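Local coordinates for protein cysteine protease (Listeria monocytogenes, PDB 5HU4) that probably acts as a class A sortase, a cysteine transpeptidase that cleaves the C-terminal sorting signal of surface proteins and attaches them covalently to the cell wall, at residues N15-N23 against L28-S36; E81-E92 against T118-K129. All coordinates share one frame; numbering follows the deposited sequence.

Interaction 1 (15-23 with 28-36) closes along the chain before interaction 2 (81-92 with 118-129) opens. Their centres lie about 16 Å apart, on opposite sides of the middle of the chain, and their nearest atoms stay about 7 Å from each other. Both nevertheless belong to one mixed eight-stranded sheet. The first pairs strand 14-19 in parallel with strand 31-33, whereas the second pairs strands 78-91 and 119-132 antiparallel. Strands 44-48 and 105-111 fill the gap between the two pairs; Cys111 ends strand 105-111 and His50 closely follows strand 44-48. Interaction 2 reaches the catalytic cysteine through Arg120, while interaction 1 lies further off, Gly30 about 8 Å from the His50 side chain.

Interaction 1. Residues N15-N23 against L28-S36; sequences NLLVFKGTN and LAGATTMRS
Phe19 and Ala31 meet at the middle of a short parallel ladder. Phe19 N gives a straight hydrogen bond to Ala31 O (2.7 Å), while Ala31 N donates to Leu17 O over a more bent path (135° at the hydrogen). Thr33 N returns to Phe19 O at 3.0 Å, so both polar backbone atoms of Phe19 are used by the neighbouring strand. The strand axes run 22° from parallel.

Hydroxyl groups extend the pairing past the end of strand 15-19. Thr33 OG1 accepts a hydrogen bond from Gly21 N at 2.7 Å; it sits between the backbone N and the carbonyl carbon of its own residue (chi1 64°), which turns it back to the departing chain. Thr22 OG1 donates to Thr33 O at 2.8 Å, coming from well above the carbonyl plane. Thr22 OG1 also lies 2.8 Å from Thr32 OG1, and Thr32 OG1 is hydrogen-bonded to Ala48 O of the adjoining strand 44-48.

Apolar contacts occupy both faces of the sheet. The methyl of Ala29 rests over one face of the Phe19 ring in a CH-pi contact, 3.9 Å from CB to the ring centroid, and Ala31 O lies at the ring edge. On this side Thr32 CG2 also approaches Phe19 CB. Across the sheet, Val18 CG1 touches Thr33 CG2 at 4.2 Å, the two side chains crossing at about a right angle, and Val18 packs further on Leu47 and Val4. Gly30 CA comes close to Leu17 O, at 3.7 Å.

A connection without helix or strand thus joins two adjacent parallel strands, with strand 31-33 between strands 14-19 and 44-48 of the sortase beta-barrel.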
# COMPACT_ATOMS: atom_id res chain seq x y z
N ASN A 15 -8.09 -4.50 -2.35
CA ASN A 15 -8.65 -3.34 -3.04
C ASN A 15 -9.19 -2.35 -2.02
O ASN A 15 -10.31 -2.51 -1.53
CB ASN A 15 -9.75 -3.77 -4.02
CG ASN A 15 -10.27 -2.62 -4.85
OD1 ASN A 15 -9.69 -1.54 -4.88
ND2 ASN A 15 -11.38 -2.85 -5.55
N LEU A 16 -8.40 -1.34 -1.71
CA LEU A 16 -8.72 -0.45 -0.60
C LEU A 16 -8.67 1.03 -0.97
O LEU A 16 -8.11 1.41 -2.00
CB LEU A 16 -7.75 -0.70 0.56
CG LEU A 16 -7.65 -2.14 1.07
CD1 LEU A 16 -6.49 -2.28 2.04
CD2 LEU A 16 -8.95 -2.59 1.72
N LEU A 17 -9.27 1.86 -0.12
CA LEU A 17 -9.17 3.30 -0.24
C LEU A 17 -7.91 3.78 0.48
O LEU A 17 -7.51 3.20 1.48
CB LEU A 17 -10.40 3.99 0.33
CG LEU A 17 -11.74 3.74 -0.37
CD1 LEU A 17 -12.87 4.39 0.40
CD2 LEU A 17 -11.69 4.25 -1.80
N VAL A 18 -7.30 4.84 -0.04
CA VAL A 18 -6.11 5.40 0.60
C VAL A 18 -6.47 6.66 1.38
O VAL A 18 -7.08 7.58 0.84
CB VAL A 18 -5.01 5.72 -0.42
CG1 VAL A 18 -3.75 6.19 0.29
CG2 VAL A 18 -4.71 4.50 -1.28
N PHE A 19 -6.09 6.70 2.65
CA PHE A 19 -6.38 7.84 3.51
C PHE A 19 -5.11 8.62 3.81
O PHE A 19 -4.01 8.06 3.79
CB PHE A 19 -7.04 7.38 4.81
CG PHE A 19 -8.41 6.80 4.62
CD1 PHE A 19 -8.57 5.48 4.25
CD2 PHE A 19 -9.54 7.58 4.82
CE1 PHE A 19 -9.83 4.94 4.07
CE2 PHE A 19 -10.80 7.05 4.65
CZ PHE A 19 -10.95 5.73 4.27
N LYS A 20 -5.26 9.90 4.09
CA LYS A 20 -4.13 10.76 4.41
C LYS A 20 -3.86 10.74 5.91
O LYS A 20 -4.67 11.22 6.70
CB LYS A 20 -4.38 12.19 3.93
CG LYS A 20 -3.12 12.93 3.50
CD LYS A 20 -3.46 14.31 2.97
CE LYS A 20 -2.38 14.83 2.03
NZ LYS A 20 -2.81 16.07 1.32
N GLY A 21 -2.72 10.17 6.30
CA GLY A 21 -2.32 10.13 7.69
C GLY A 21 -2.65 8.82 8.39
O GLY A 21 -3.76 8.29 8.24
N THR A 22 -1.69 8.30 9.14
CA THR A 22 -1.89 7.08 9.91
C THR A 22 -2.28 7.43 11.35
O THR A 22 -1.42 7.70 12.19
CB THR A 22 -0.63 6.20 9.92
OG1 THR A 22 -0.29 5.84 8.58
CG2 THR A 22 -0.86 4.93 10.73
N ASN A 23 -3.58 7.42 11.62
CA ASN A 23 -4.08 7.73 12.96
C ASN A 23 -5.05 6.67 13.45
O ASN A 23 -5.48 5.80 12.69
CB ASN A 23 -4.74 9.11 12.97
CG ASN A 23 -5.79 9.26 11.88
OD1 ASN A 23 -6.83 8.60 11.91
ND2 ASN A 23 -5.53 10.14 10.92
N LEU A 28 -8.86 1.16 10.71
CA LEU A 28 -9.61 0.08 10.07
C LEU A 28 -10.31 0.54 8.79
O LEU A 28 -11.08 -0.22 8.19
CB LEU A 28 -10.64 -0.50 11.04
CG LEU A 28 -10.13 -1.24 12.28
CD1 LEU A 28 -11.17 -2.25 12.76
CD2 LEU A 28 -8.80 -1.92 12.02
N ALA A 29 -10.04 1.77 8.36
CA ALA A 29 -10.72 2.33 7.20
C ALA A 29 -10.11 1.85 5.89
O ALA A 29 -10.83 1.54 4.94
CB ALA A 29 -10.70 3.85 7.27
N GLY A 30 -8.79 1.78 5.84
CA GLY A 30 -8.08 1.34 4.65
C GLY A 30 -6.59 1.56 4.78
O GLY A 30 -6.05 1.53 5.88
N ALA A 31 -5.92 1.77 3.65
CA ALA A 31 -4.49 2.08 3.66
C ALA A 31 -4.27 3.53 4.05
O ALA A 31 -5.08 4.40 3.70
CB ALA A 31 -3.87 1.78 2.31
N THR A 32 -3.19 3.81 4.77
CA THR A 32 -2.92 5.15 5.26
C THR A 32 -1.50 5.62 4.95
O THR A 32 -0.54 4.88 5.17
CB THR A 32 -3.16 5.25 6.78
OG1 THR A 32 -2.31 4.32 7.45
CG2 THR A 32 -4.61 4.95 7.12
N THR A 33 -1.38 6.84 4.45
CA THR A 33 -0.08 7.46 4.21
C THR A 33 0.67 7.63 5.52
O THR A 33 0.06 7.77 6.58
CB THR A 33 -0.22 8.82 3.52
OG1 THR A 33 -0.91 9.73 4.39
CG2 THR A 33 -1.00 8.69 2.22
N MET A 34 2.00 7.61 5.45
CA MET A 34 2.81 7.63 6.67
C MET A 34 3.69 8.87 6.78
O MET A 34 4.23 9.16 7.86
CB MET A 34 3.67 6.36 6.73
CG MET A 34 2.85 5.10 6.92
SD MET A 34 3.85 3.61 7.08
CE MET A 34 3.82 3.38 8.86
N ARG A 35 3.86 9.60 5.68
CA ARG A 35 4.52 10.89 5.73
C ARG A 35 3.62 11.97 5.14
O ARG A 35 2.87 11.72 4.19
CB ARG A 35 5.86 10.87 4.99
CG ARG A 35 6.77 9.72 5.35
CD ARG A 35 8.21 10.01 4.93
NE ARG A 35 8.27 10.76 3.68
CZ ARG A 35 8.32 10.20 2.48
NH1 ARG A 35 8.33 8.88 2.35
NH2 ARG A 35 8.37 10.96 1.39
N SER A 36 3.69 13.17 5.71
CA SER A 36 2.87 14.29 5.25
C SER A 36 3.25 14.73 3.84
O SER A 36 2.45 15.36 3.14
CB SER A 36 3.01 15.47 6.22
OG SER A 36 4.32 16.00 6.19

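Interaction 2. Residues E81-E92 against T118-K129; sequences EYTVTETKTIDE and TKRFVAVGELEK
A long, twisted antiparallel beta-ribbon of the sortase barrel is formed by strands 78-91 and 119-132, and one end of it reaches the active site through Arg120. There Arg120 NH2 makes a 2.7 Å salt bridge with Glu92 OE1, while Glu92 CB lies over one face of the guanidinium, 3.8 Å above its plane. A bend at chi2 (-73°) helps turn the Arg120 guanidinium so that NH1 reaches the carbonyls of Lys119 and Thr117. The side chain packs against Cys111, the residue that forms the acyl-thioester intermediate in sortases.

Paired backbone bonds run between Ile90 and Arg120, Lys88 and Val122, and Glu86 and Val124. A classic bulge follows, where Thr85 N and Glu86 N both donate to Val124 O, the former at 2.8 Å and the latter at 3.3 Å; beyond it the ladder resumes with Thr83 and Glu126. A second bulge sets Glu128 and Lys129 opposite Glu81.

On the face bearing Ile90, its CD1 meets Val122 CG2 at 3.7 Å, and the extended chains of Lys88 and Glu86 run alongside Val122 and Val124. A salt bridge within residues 81-92 joins Lys88 NZ to Glu86 OE2 (2.8 Å), met from above the carboxylate plane. On the other face, Leu127 CD1 stands almost centrally over the Tyr82 ring, 3.9 Å from its centroid, and Tyr82 OH bonds Gly41 N. Phe121 brings CZ to Thr87 CB, with Lys88 O over one face of its ring.

At the far end, the Glu81 and Glu128 carboxylates lie side by side, their OE2 atoms 3.6 Å apart, with Lys129 NZ in long ion pairs to both. Lys129, with Lys70 at long range from Glu128, probably offsets part of their repulsion. The Glu92 carboxylate, by contrast, probably steadies the arginine beside the catalytic cysteine.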
# COMPACT_ATOMS: atom_id res chain seq x y z
N GLU A 81 1.69 2.07 -11.60
CA GLU A 81 1.93 0.64 -11.51
C GLU A 81 3.30 0.32 -10.93
O GLU A 81 4.33 0.70 -11.49
CB GLU A 81 1.78 -0.01 -12.90
CG GLU A 81 2.16 -1.48 -12.93
CD GLU A 81 1.77 -2.15 -14.24
OE1 GLU A 81 1.10 -1.50 -15.07
OE2 GLU A 81 2.13 -3.33 -14.44
N TYR A 82 3.30 -0.38 -9.80
CA TYR A 82 4.53 -0.83 -9.17
C TYR A 82 4.68 -2.34 -9.31
O TYR A 82 3.70 -3.05 -9.55
CB TYR A 82 4.56 -0.44 -7.69
CG TYR A 82 4.49 1.05 -7.41
CD1 TYR A 82 3.28 1.72 -7.42
CD2 TYR A 82 5.64 1.77 -7.14
CE1 TYR A 82 3.21 3.08 -7.16
CE2 TYR A 82 5.59 3.13 -6.88
CZ TYR A 82 4.37 3.78 -6.89
OH TYR A 82 4.31 5.13 -6.63
N THR A 83 5.91 -2.82 -9.17
CA THR A 83 6.17 -4.26 -9.19
C THR A 83 6.97 -4.66 -7.96
O THR A 83 8.07 -4.15 -7.74
CB THR A 83 6.94 -4.68 -10.46
OG1 THR A 83 6.11 -4.47 -11.61
CG2 THR A 83 7.32 -6.15 -10.39
N VAL A 84 6.41 -5.56 -7.17
CA VAL A 84 7.05 -6.03 -5.94
C VAL A 84 8.44 -6.58 -6.21
O VAL A 84 8.62 -7.48 -7.03
CB VAL A 84 6.20 -7.13 -5.25
CG1 VAL A 84 6.94 -7.69 -4.04
CG2 VAL A 84 4.84 -6.58 -4.85
N THR A 85 9.44 -6.03 -5.53
CA THR A 85 10.82 -6.44 -5.72
C THR A 85 11.44 -7.01 -4.45
O THR A 85 12.42 -7.74 -4.50
CB THR A 85 11.69 -5.28 -6.22
OG1 THR A 85 11.62 -4.19 -5.30
CG2 THR A 85 11.23 -4.82 -7.59
N GLU A 86 10.86 -6.68 -3.30
CA GLU A 86 11.35 -7.21 -2.04
C GLU A 86 10.24 -7.36 -1.00
O GLU A 86 9.35 -6.51 -0.88
CB GLU A 86 12.49 -6.33 -1.50
CG GLU A 86 12.12 -5.35 -0.40
CD GLU A 86 13.29 -4.49 0.05
OE1 GLU A 86 13.66 -3.56 -0.69
OE2 GLU A 86 13.84 -4.76 1.14
N THR A 87 10.27 -8.48 -0.29
CA THR A 87 9.35 -8.73 0.82
C THR A 87 10.18 -9.12 2.04
O THR A 87 11.08 -9.95 1.94
CB THR A 87 8.35 -9.85 0.49
OG1 THR A 87 9.06 -11.06 0.19
CG2 THR A 87 7.48 -9.47 -0.70
N LYS A 88 9.87 -8.53 3.19
CA LYS A 88 10.68 -8.75 4.37
C LYS A 88 9.91 -8.54 5.67
O LYS A 88 8.87 -7.90 5.69
CB LYS A 88 11.90 -7.82 4.34
CG LYS A 88 11.55 -6.34 4.35
CD LYS A 88 12.78 -5.47 4.18
CE LYS A 88 12.40 -4.01 3.94
NZ LYS A 88 13.57 -3.20 3.50
N THR A 89 10.45 -9.10 6.75
CA THR A 89 9.92 -8.88 8.09
C THR A 89 10.94 -8.10 8.91
O THR A 89 12.09 -8.50 9.02
CB THR A 89 9.58 -10.20 8.80
OG1 THR A 89 8.66 -10.95 7.99
CG2 THR A 89 8.95 -9.93 10.16
N ILE A 90 10.50 -6.98 9.48
CA ILE A 90 11.40 -6.13 10.26
C ILE A 90 10.81 -5.81 11.63
O ILE A 90 9.63 -6.06 11.88
CB ILE A 90 11.69 -4.80 9.54
CG1 ILE A 90 10.41 -3.97 9.40
CG2 ILE A 90 12.31 -5.05 8.17
CD1 ILE A 90 10.63 -2.56 8.89
N ASP A 91 11.64 -5.27 12.51
CA ASP A 91 11.17 -4.78 13.80
C ASP A 91 10.53 -3.41 13.61
O ASP A 91 10.94 -2.65 12.73
CB ASP A 91 12.32 -4.71 14.81
CG ASP A 91 11.84 -4.43 16.22
OD1 ASP A 91 11.77 -3.25 16.61
OD2 ASP A 91 11.53 -5.40 16.95
N GLU A 92 9.53 -3.09 14.43
CA GLU A 92 8.77 -1.85 14.27
C GLU A 92 9.63 -0.61 14.47
O GLU A 92 9.29 0.47 13.99
CB GLU A 92 7.59 -1.83 15.24
CG GLU A 92 7.99 -1.99 16.70
CD GLU A 92 6.80 -1.90 17.64
OE1 GLU A 92 5.65 -1.89 17.15
OE2 GLU A 92 7.01 -1.84 18.87
N THR A 118 5.77 -6.62 17.75
CA THR A 118 6.74 -5.57 17.48
C THR A 118 7.35 -5.76 16.10
O THR A 118 8.26 -5.04 15.71
CB THR A 118 7.86 -5.55 18.54
OG1 THR A 118 8.56 -6.80 18.52
CG2 THR A 118 7.28 -5.32 19.92
N LYS A 119 6.84 -6.75 15.37
CA LYS A 119 7.38 -7.07 14.06
C LYS A 119 6.44 -6.65 12.94
O LYS A 119 5.21 -6.74 13.07
CB LYS A 119 7.67 -8.58 13.97
CG LYS A 119 8.83 -9.04 14.85
CD LYS A 119 9.85 -7.93 15.06
CE LYS A 119 11.04 -8.40 15.89
NZ LYS A 119 11.82 -9.48 15.20
N ARG A 120 7.02 -6.18 11.84
CA ARG A 120 6.24 -5.71 10.70
C ARG A 120 6.62 -6.46 9.43
O ARG A 120 7.79 -6.77 9.21
CB ARG A 120 6.46 -4.21 10.49
CG ARG A 120 6.08 -3.34 11.67
CD ARG A 120 4.57 -3.25 11.83
NE ARG A 120 4.20 -2.53 13.04
CZ ARG A 120 4.11 -3.09 14.24
NH1 ARG A 120 4.35 -4.39 14.40
NH2 ARG A 120 3.76 -2.36 15.29
N PHE A 121 5.63 -6.76 8.59
CA PHE A 121 5.91 -7.29 7.27
C PHE A 121 5.95 -6.14 6.27
O PHE A 121 5.06 -5.28 6.27
CB PHE A 121 4.86 -8.32 6.85
CG PHE A 121 5.12 -8.94 5.50
CD1 PHE A 121 4.58 -8.38 4.35
CD2 PHE A 121 5.91 -10.07 5.38
CE1 PHE A 121 4.82 -8.94 3.11
CE2 PHE A 121 6.15 -10.64 4.14
CZ PHE A 121 5.60 -10.07 3.01
N VAL A 122 6.98 -6.12 5.43
CA VAL A 122 7.16 -5.03 4.48
C VAL A 122 7.25 -5.55 3.05
O VAL A 122 7.96 -6.51 2.76
CB VAL A 122 8.42 -4.21 4.80
CG1 VAL A 122 8.53 -3.02 3.86
CG2 VAL A 122 8.40 -3.75 6.24
N ALA A 123 6.51 -4.90 2.15
CA ALA A 123 6.57 -5.21 0.73
C ALA A 123 6.93 -3.96 -0.06
O ALA A 123 6.20 -2.96 -0.02
CB ALA A 123 5.26 -5.79 0.25
N VAL A 124 8.05 -4.01 -0.78
CA VAL A 124 8.50 -2.88 -1.58
C VAL A 124 8.33 -3.16 -3.06
O VAL A 124 8.68 -4.24 -3.55
CB VAL A 124 9.98 -2.55 -1.29
CG1 VAL A 124 10.53 -1.54 -2.30
CG2 VAL A 124 10.14 -2.02 0.13
N GLY A 125 7.78 -2.18 -3.78
CA GLY A 125 7.60 -2.31 -5.22
C GLY A 125 8.13 -1.11 -5.97
O GLY A 125 7.84 0.03 -5.62
N GLU A 126 8.92 -1.36 -7.01
CA GLU A 126 9.47 -0.30 -7.84
C GLU A 126 8.47 0.13 -8.91
O GLU A 126 7.78 -0.71 -9.49
CB GLU A 126 10.78 -0.74 -8.49
CG GLU A 126 11.87 -1.14 -7.50
CD GLU A 126 12.40 0.04 -6.71
OE1 GLU A 126 12.40 1.17 -7.25
OE2 GLU A 126 12.82 -0.16 -5.55
N LEU A 127 8.41 1.43 -9.17
CA LEU A 127 7.51 1.96 -10.20
C LEU A 127 7.94 1.46 -11.57
O LEU A 127 9.12 1.54 -11.93
CB LEU A 127 7.49 3.49 -10.17
CG LEU A 127 6.51 4.18 -11.11
CD1 LEU A 127 5.07 3.91 -10.70
CD2 LEU A 127 6.78 5.68 -11.17
N GLU A 128 6.98 0.95 -12.34
CA GLU A 128 7.29 0.36 -13.63
C GLU A 128 6.70 1.19 -14.77
O GLU A 128 7.32 1.32 -15.83
CB GLU A 128 6.78 -1.09 -13.68
CG GLU A 128 6.19 -1.53 -15.01
CD GLU A 128 5.73 -2.98 -14.99
OE1 GLU A 128 5.78 -3.60 -13.91
OE2 GLU A 128 5.33 -3.50 -16.05
N LYS A 129 5.53 1.78 -14.53
CA LYS A 129 4.92 2.68 -15.51
C LYS A 129 3.87 3.59 -14.88
O LYS A 129 3.31 3.28 -13.83
CB LYS A 129 4.30 1.88 -16.66
CG LYS A 129 2.92 1.33 -16.36
CD LYS A 129 2.48 0.34 -17.42
CE LYS A 129 3.35 -0.91 -17.39
NZ LYS A 129 2.78 -2.00 -18.22
O HOH W 1 13.71 -3.20 -4.55